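Local coordinates for protein CaaX farnesyltransferase alpha subunit Ram2 (Aspergillus fumigatus, PDB 4L9P) that forms the alpha subunit of a heterodimeric protein farnesyltransferase that probably attaches farnesyl, and perhaps geranylgeranyl, groups to CaaX proteins, at residues L276-V287 with A306-E317. The protein carries 1 engineered substitution. Residues are numbered along the deposited sequence; the frame is centred on the assembly and turned at random.
Sequences LSEWKDFARSFV and AIEWLADVYAEE
Glu317 lays its carboxylate across the start of segment 276-287 and takes two backbone N-H groups at once: Leu276 N reaches OE2 at 2.6 Å and Ser277 N reaches OE1 at 2.7 Å, each on the syn lone pair. Both bonds are short and bent, and the one carboxylate bridges two successive amides of the 3-10 turn 276-278. A further hydrogen bond runs from Trp309 NE1 to Leu276 O, 2.9 Å, with the oxygen near the indole plane. Leu276 O also accepts from Trp279 N, and the two donors arrive from opposite faces of its carbonyl plane.

The NE1 bond helps fix the rotation of the Trp309 indole, which lies between two partners. Over one face Leu276 CD2 makes a CH-pi contact, 4.0 Å from the centroid of the six-membered ring. Over the opposite face lies Trp279 in an offset stack, planes at 21°, with its CE3 3.6 Å from Trp309 CH2. With CG anti to the backbone N (chi1 -165°), the Trp309 indole swings toward 276-287, which places it between Leu276 and Trp279 with NE1 at Leu276 O.

Farther along, small side chains let the backbones close in: Ala283 CA lies 4.7 Å from Ala306 CA. Ala283 CB packs on Leu310 CD2, and Ala306 CB on Phe286 CB. Val287 CG2 touches Ile307 CG1. At the outer margin the extended Lys280 chain crosses Tyr314 near its hydroxyl, with CE 3.4 Å from OH.

Arg266 of helix 259-272 forms a salt bridge with Asp312 and packs against Leu276 and Trp309. The short helix 280-284 runs roughly antiparallel to 306-317 (142°), antiparallel helix packing as in the alpha-helical hairpin solenoid of prenyltransferase alpha subunits, here toward its C-terminal end.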
ATOM      1  N   LEU A 276       5.529  25.594  15.059  1.00 18.42           N
ATOM      2  CA  LEU A 276       4.292  25.129  15.706  1.00 17.76           C
ATOM      3  C   LEU A 276       3.817  26.096  16.807  1.00 18.97           C
ATOM      4  O   LEU A 276       2.637  26.194  17.090  1.00 19.23           O
ATOM      5  CB  LEU A 276       4.500  23.735  16.281  1.00 16.94           C
ATOM      6  CG  LEU A 276       4.809  22.672  15.221  1.00 17.57           C
ATOM      7  CD1 LEU A 276       5.137  21.351  15.908  1.00 18.57           C
ATOM      8  CD2 LEU A 276       3.673  22.461  14.176  1.00 18.09           C
ATOM      9  N   SER A 277       4.740  26.841  17.402  1.00 20.41           N
ATOM     10  CA  SER A 277       4.350  27.740  18.482  1.00 21.17           C
ATOM     11  C   SER A 277       3.373  28.857  18.033  1.00 21.63           C
ATOM     12  O   SER A 277       2.724  29.497  18.876  1.00 22.50           O
ATOM     13  CB  SER A 277       5.594  28.334  19.180  1.00 22.98           C
ATOM     14  OG  SER A 277       6.391  28.996  18.222  1.00 24.55           O
ATOM     15  N   GLU A 278       3.249  29.109  16.720  1.00 20.64           N
ATOM     16  CA  GLU A 278       2.198  30.009  16.272  1.00 21.96           C
ATOM     17  C   GLU A 278       0.826  29.603  16.753  1.00 20.63           C
ATOM     18  O   GLU A 278      -0.063  30.447  16.813  1.00 21.32           O
ATOM     19  CB  GLU A 278       2.110  30.081  14.747  1.00 24.91           C
ATOM     20  CG  GLU A 278       3.229  30.821  14.148  1.00 28.03           C
ATOM     21  CD  GLU A 278       2.873  31.517  12.839  1.00 29.86           C
ATOM     22  OE1 GLU A 278       1.717  31.405  12.266  1.00 29.72           O
ATOM     23  OE2 GLU A 278       3.821  32.164  12.373  1.00 31.32           O
ATOM     24  N   TRP A 279       0.631  28.309  17.006  1.00 18.26           N
ATOM     25  CA  TRP A 279      -0.663  27.829  17.477  1.00 17.32           C
ATOM     26  C   TRP A 279      -0.680  27.409  18.951  1.00 18.06           C
ATOM     27  O   TRP A 279      -1.555  26.676  19.371  1.00 18.23           O
ATOM     28  CB  TRP A 279      -1.136  26.638  16.636  1.00 17.04           C
ATOM     29  CG  TRP A 279      -1.773  27.041  15.345  1.00 15.65           C
ATOM     30  CD1 TRP A 279      -1.694  28.251  14.658  1.00 16.16           C
ATOM     31  CD2 TRP A 279      -2.664  26.223  14.620  1.00 14.56           C
ATOM     32  NE1 TRP A 279      -2.496  28.185  13.523  1.00 15.56           N
ATOM     33  CE2 TRP A 279      -3.097  26.951  13.482  1.00 13.94           C
ATOM     34  CE3 TRP A 279      -3.155  24.935  14.836  1.00 13.64           C
ATOM     35  CZ2 TRP A 279      -3.991  26.410  12.537  1.00 13.08           C
ATOM     36  CZ3 TRP A 279      -4.031  24.390  13.934  1.00 12.24           C
ATOM     37  CH2 TRP A 279      -4.484  25.140  12.802  1.00 12.18           C
ATOM     38  N   LYS A 280       0.266  27.910  19.743  1.00 19.09           N
ATOM     39  CA  LYS A 280       0.357  27.455  21.120  1.00 20.09           C
ATOM     40  C   LYS A 280      -0.922  27.780  21.884  1.00 20.30           C
ATOM     41  O   LYS A 280      -1.472  26.932  22.554  1.00 19.48           O
ATOM     42  CB  LYS A 280       1.582  28.064  21.792  1.00 20.85           C
ATOM     43  CG  LYS A 280       1.870  27.530  23.197  1.00 23.34           C
ATOM     44  CD  LYS A 280       3.082  28.228  23.785  1.00 25.70           C
ATOM     45  CE  LYS A 280       3.220  27.878  25.246  1.00 29.06           C
ATOM     46  NZ  LYS A 280       4.249  28.726  25.891  1.00 30.97           N
ATOM     47  N   ASP A 281      -1.422  28.997  21.740  1.00 21.98           N
ATOM     48  CA  ASP A 281      -2.585  29.383  22.513  1.00 22.85           C
ATOM     49  C   ASP A 281      -3.823  28.676  21.984  1.00 21.19           C
ATOM     50  O   ASP A 281      -4.690  28.274  22.758  1.00 21.55           O
ATOM     51  CB  ASP A 281      -2.772  30.880  22.405  1.00 26.26           C
ATOM     52  CG  ASP A 281      -1.772  31.643  23.213  1.00 30.96           C
ATOM     53  OD1 ASP A 281      -1.202  31.081  24.176  1.00 32.10           O
ATOM     54  OD2 ASP A 281      -1.580  32.837  22.886  1.00 33.25           O
ATOM     55  N   PHE A 282      -3.927  28.538  20.660  1.00 18.69           N
ATOM     56  CA  PHE A 282      -5.052  27.818  20.090  1.00 17.62           C
ATOM     57  C   PHE A 282      -5.064  26.371  20.642  1.00 16.90           C
ATOM     58  O   PHE A 282      -6.106  25.878  21.052  1.00 18.02           O
ATOM     59  CB  PHE A 282      -4.932  27.785  18.564  1.00 17.24           C
ATOM     60  CG  PHE A 282      -6.048  27.057  17.871  1.00 15.78           C
ATOM     61  CD1 PHE A 282      -7.310  27.609  17.841  1.00 14.82           C
ATOM     62  CD2 PHE A 282      -5.817  25.845  17.201  1.00 15.38           C
ATOM     63  CE1 PHE A 282      -8.348  27.004  17.194  1.00 15.57           C
ATOM     64  CE2 PHE A 282      -6.864  25.198  16.542  1.00 15.73           C
ATOM     65  CZ  PHE A 282      -8.139  25.801  16.529  1.00 15.53           C
ATOM     66  N   ALA A 283      -3.916  25.693  20.635  1.00 16.64           N
ATOM     67  CA  ALA A 283      -3.841  24.316  21.128  1.00 16.13           C
ATOM     68  C   ALA A 283      -4.211  24.280  22.612  1.00 16.93           C
ATOM     69  O   ALA A 283      -4.973  23.430  23.022  1.00 17.14           O
ATOM     70  CB  ALA A 283      -2.436  23.724  20.916  1.00 16.28           C
ATOM     71  N   ARG A 284      -3.689  25.217  23.410  1.00 18.06           N
ATOM     72  CA  ARG A 284      -4.035  25.247  24.836  1.00 20.38           C
ATOM     73  C   ARG A 284      -5.533  25.401  25.066  1.00 20.39           C
ATOM     74  O   ARG A 284      -6.048  24.972  26.116  1.00 22.25           O
ATOM     75  CB  ARG A 284      -3.342  26.421  25.525  1.00 24.76           C
ATOM     76  CG  ARG A 284      -1.846  26.351  25.551  1.00 29.73           C
ATOM     77  CD  ARG A 284      -1.248  27.577  26.288  1.00 34.60           C
ATOM     78  NE  ARG A 284      -0.992  27.230  27.678  1.00 38.92           N
ATOM     79  CZ  ARG A 284      -1.439  27.875  28.768  1.00 42.06           C
ATOM     80  NH1 ARG A 284      -2.216  28.961  28.684  1.00 42.14           N
ATOM     81  NH2 ARG A 284      -1.109  27.408  29.972  1.00 43.43           N
ATOM     82  N   SER A 285      -6.241  26.069  24.148  1.00 19.97           N
ATOM     83  CA  SER A 285      -7.681  26.279  24.357  1.00 19.85           C
ATOM     84  C   SER A 285      -8.491  24.966  24.435  1.00 20.20           C
ATOM     85  O   SER A 285      -9.632  24.988  24.903  1.00 21.11           O
ATOM     86  CB  SER A 285      -8.281  27.229  23.306  1.00 20.02           C
ATOM     87  OG  SER A 285      -8.378  26.633  22.012  1.00 20.61           O
ATOM     88  N   PHE A 286      -7.916  23.847  23.974  1.00 20.32           N
ATOM     89  CA  PHE A 286      -8.607  22.560  23.992  1.00 20.25           C
ATOM     90  C   PHE A 286      -8.195  21.734  25.201  1.00 22.29           C
ATOM     91  O   PHE A 286      -8.634  20.592  25.358  1.00 22.22           O
ATOM     92  CB  PHE A 286      -8.338  21.764  22.701  1.00 18.71           C
ATOM     93  CG  PHE A 286      -8.803  22.475  21.483  1.00 17.58           C
ATOM     94  CD1 PHE A 286     -10.133  22.463  21.126  1.00 17.32           C
ATOM     95  CD2 PHE A 286      -7.921  23.250  20.742  1.00 17.83           C
ATOM     96  CE1 PHE A 286     -10.582  23.208  19.967  1.00 17.41           C
ATOM     97  CE2 PHE A 286      -8.337  23.973  19.628  1.00 17.14           C
ATOM     98  CZ  PHE A 286      -9.672  23.942  19.232  1.00 16.45           C
ATOM     99  N   VAL A 287      -7.332  22.293  26.053  1.00 24.21           N
ATOM    100  CA  VAL A 287      -6.738  21.512  27.134  1.00 27.96           C
ATOM    101  C   VAL A 287      -6.845  22.370  28.365  1.00 30.31           C
ATOM    102  O   VAL A 287      -5.958  23.178  28.595  1.00 32.83           O
ATOM    103  CB  VAL A 287      -5.228  21.091  26.824  1.00 28.80           C
ATOM    104  CG1 VAL A 287      -4.665  20.209  27.925  1.00 30.22           C
ATOM    105  CG2 VAL A 287      -5.104  20.368  25.446  1.00 29.60           C
ATOM    106  N   ALA A 306      -4.438  18.452  20.067  1.00 10.19           N
ATOM    107  CA  ALA A 306      -3.970  19.643  20.786  1.00 11.51           C
ATOM    108  C   ALA A 306      -2.889  19.267  21.779  1.00 12.56           C
ATOM    109  O   ALA A 306      -1.912  19.980  21.899  1.00 12.40           O
ATOM    110  CB  ALA A 306      -5.124  20.313  21.441  1.00 12.71           C
ATOM    111  N   ILE A 307      -3.044  18.122  22.441  1.00 12.02           N
ATOM    112  CA  ILE A 307      -2.019  17.688  23.401  1.00 12.76           C
ATOM    113  C   ILE A 307      -0.729  17.355  22.649  1.00 13.42           C
ATOM    114  O   ILE A 307       0.388  17.748  23.094  1.00 14.84           O
ATOM    115  CB  ILE A 307      -2.479  16.436  24.203  1.00 12.69           C
ATOM    116  CG1 ILE A 307      -3.780  16.711  24.959  1.00 15.47           C
ATOM    117  CG2 ILE A 307      -1.391  15.932  25.160  1.00 12.96           C
ATOM    118  CD1 ILE A 307      -4.299  15.475  25.656  1.00 18.10           C
ATOM    119  N   GLU A 308      -0.824  16.651  21.498  1.00 12.54           N
ATOM    120  CA  GLU A 308       0.402  16.326  20.759  1.00 14.26           C
ATOM    121  C   GLU A 308       1.069  17.585  20.215  1.00 14.25           C
ATOM    122  O   GLU A 308       2.304  17.707  20.196  1.00 15.65           O
ATOM    123  CB  GLU A 308       0.034  15.428  19.611  1.00 15.37           C
ATOM    124  CG  GLU A 308       1.277  14.959  18.845  1.00 17.98           C
ATOM    125  CD  GLU A 308       0.840  14.124  17.671  1.00 21.17           C
ATOM    126  OE1 GLU A 308      -0.380  14.217  17.315  1.00 22.95           O
ATOM    127  OE2 GLU A 308       1.673  13.387  17.095  1.00 21.87           O
ATOM    128  N   TRP A 309       0.248  18.550  19.802  1.00 12.01           N
ATOM    129  CA  TRP A 309       0.783  19.825  19.326  1.00 12.59           C
ATOM    130  C   TRP A 309       1.586  20.507  20.429  1.00 13.93           C
ATOM    131  O   TRP A 309       2.724  20.978  20.201  1.00 15.31           O
ATOM    132  CB  TRP A 309      -0.372  20.730  18.902  1.00 13.03           C
ATOM    133  CG  TRP A 309       0.048  21.899  18.089  1.00 12.76           C
ATOM    134  CD1 TRP A 309       0.694  23.017  18.521  1.00 13.21           C
ATOM    135  CD2 TRP A 309      -0.148  22.054  16.684  1.00 11.93           C
ATOM    136  NE1 TRP A 309       0.899  23.877  17.456  1.00 14.09           N
ATOM    137  CE2 TRP A 309       0.402  23.295  16.315  1.00 13.00           C
ATOM    138  CE3 TRP A 309      -0.748  21.245  15.693  1.00 11.79           C
ATOM    139  CZ2 TRP A 309       0.368  23.759  14.997  1.00 12.14           C
ATOM    140  CZ3 TRP A 309      -0.791  21.705  14.378  1.00 11.05           C
ATOM    141  CH2 TRP A 309      -0.238  22.948  14.042  1.00 11.58           C
ATOM    142  N   LEU A 310       0.993  20.555  21.628  1.00 13.91           N
ATOM    143  CA  LEU A 310       1.702  21.148  22.780  1.00 15.28           C
ATOM    144  C   LEU A 310       2.998  20.391  23.118  1.00 15.97           C
ATOM    145  O   LEU A 310       4.000  21.018  23.458  1.00 16.35           O
ATOM    146  CB  LEU A 310       0.771  21.236  24.002  1.00 16.85           C
ATOM    147  CG  LEU A 310      -0.335  22.265  23.771  1.00 17.65           C
ATOM    148  CD1 LEU A 310      -1.428  22.193  24.837  1.00 18.70           C
ATOM    149  CD2 LEU A 310       0.183  23.711  23.565  1.00 17.89           C
ATOM    150  N   ALA A 311       2.997  19.061  23.023  1.00 15.39           N
ATOM    151  CA  ALA A 311       4.195  18.321  23.344  1.00 15.97           C
ATOM    152  C   ALA A 311       5.295  18.777  22.409  1.00 16.89           C
ATOM    153  O   ALA A 311       6.431  18.945  22.820  1.00 18.07           O
ATOM    154  CB  ALA A 311       3.947  16.852  23.164  1.00 16.43           C
ATOM    155  N   ASP A 312       4.965  18.919  21.116  1.00 16.48           N
ATOM    156  CA  ASP A 312       5.981  19.346  20.153  1.00 16.01           C
ATOM    157  C   ASP A 312       6.445  20.785  20.361  1.00 17.84           C
ATOM    158  O   ASP A 312       7.658  21.068  20.231  1.00 19.00           O
ATOM    159  CB  ASP A 312       5.502  19.156  18.707  1.00 15.45           C
ATOM    160  CG  ASP A 312       5.387  17.697  18.325  1.00 16.39           C
ATOM    161  OD1 ASP A 312       6.029  16.820  18.959  1.00 19.10           O
ATOM    162  OD2 ASP A 312       4.670  17.406  17.356  1.00 16.01           O
ATOM    163  N   VAL A 313       5.502  21.701  20.650  1.00 16.74           N
ATOM    164  CA  VAL A 313       5.889  23.082  20.940  1.00 18.43           C
ATOM    165  C   VAL A 313       6.879  23.144  22.118  1.00 20.34           C
ATOM    166  O   VAL A 313       7.916  23.822  22.042  1.00 22.34           O
ATOM    167  CB  VAL A 313       4.647  23.950  21.245  1.00 19.05           C
ATOM    168  CG1 VAL A 313       5.050  25.261  21.918  1.00 20.77           C
ATOM    169  CG2 VAL A 313       3.851  24.208  19.941  1.00 17.95           C
ATOM    170  N   TYR A 314       6.580  22.428  23.197  1.00 19.53           N
ATOM    171  CA  TYR A 314       7.426  22.518  24.401  1.00 20.26           C
ATOM    172  C   TYR A 314       8.751  21.788  24.183  1.00 21.02           C
ATOM    173  O   TYR A 314       9.790  22.176  24.742  1.00 21.81           O
ATOM    174  CB  TYR A 314       6.686  21.929  25.597  1.00 21.77           C
ATOM    175  CG  TYR A 314       5.612  22.858  26.107  1.00 25.72           C
ATOM    176  CD1 TYR A 314       5.941  24.139  26.578  1.00 28.76           C
ATOM    177  CD2 TYR A 314       4.285  22.465  26.144  1.00 26.64           C
ATOM    178  CE1 TYR A 314       4.935  25.007  27.046  1.00 30.47           C
ATOM    179  CE2 TYR A 314       3.288  23.325  26.589  1.00 28.57           C
ATOM    180  CZ  TYR A 314       3.613  24.585  27.018  1.00 30.85           C
ATOM    181  OH  TYR A 314       2.611  25.408  27.461  1.00 32.62           O
ATOM    182  N   ALA A 315       8.720  20.714  23.393  1.00 20.73           N
ATOM    183  CA  ALA A 315       9.923  19.921  23.132  1.00 22.98           C
ATOM    184  C   ALA A 315      10.906  20.628  22.185  1.00 26.46           C
ATOM    185  O   ALA A 315      12.137  20.566  22.333  1.00 26.92           O
ATOM    186  CB  ALA A 315       9.516  18.585  22.493  1.00 21.62           C
ATOM    187  N   GLU A 316      10.372  21.273  21.172  1.00 29.85           N
ATOM    188  CA  GLU A 316      11.186  21.444  19.960  1.00 35.06           C
ATOM    189  C   GLU A 316      11.405  22.893  19.665  1.00 38.97           C
ATOM    190  O   GLU A 316      12.333  23.259  18.934  1.00 40.24           O
ATOM    191  CB  GLU A 316      10.531  20.752  18.740  1.00 36.59           C
ATOM    192  CG  GLU A 316      10.164  19.244  18.949  1.00 38.14           C
ATOM    193  CD  GLU A 316      11.392  18.337  19.183  1.00 39.13           C
ATOM    194  OE1 GLU A 316      12.430  18.583  18.529  1.00 40.01           O
ATOM    195  OE2 GLU A 316      11.334  17.389  20.008  1.00 38.50           O
ATOM    196  N   GLU A 317      10.544  23.729  20.218  1.00 41.28           N
ATOM    197  CA  GLU A 317      10.615  25.146  19.881  1.00 43.56           C
ATOM    198  C   GLU A 317      10.770  26.032  21.102  1.00 45.78           C
ATOM    199  O   GLU A 317      11.007  27.243  20.985  1.00 46.90           O
ATOM    200  CB  GLU A 317       9.391  25.544  19.088  1.00 43.14           C
ATOM    201  CG  GLU A 317       9.378  24.935  17.684  1.00 42.42           C
ATOM    202  CD  GLU A 317       8.042  25.139  17.042  1.00 41.27           C
ATOM    203  OE1 GLU A 317       7.247  25.818  17.724  1.00 39.86           O
ATOM    204  OE2 GLU A 317       7.791  24.635  15.894  1.00 40.95           O
TER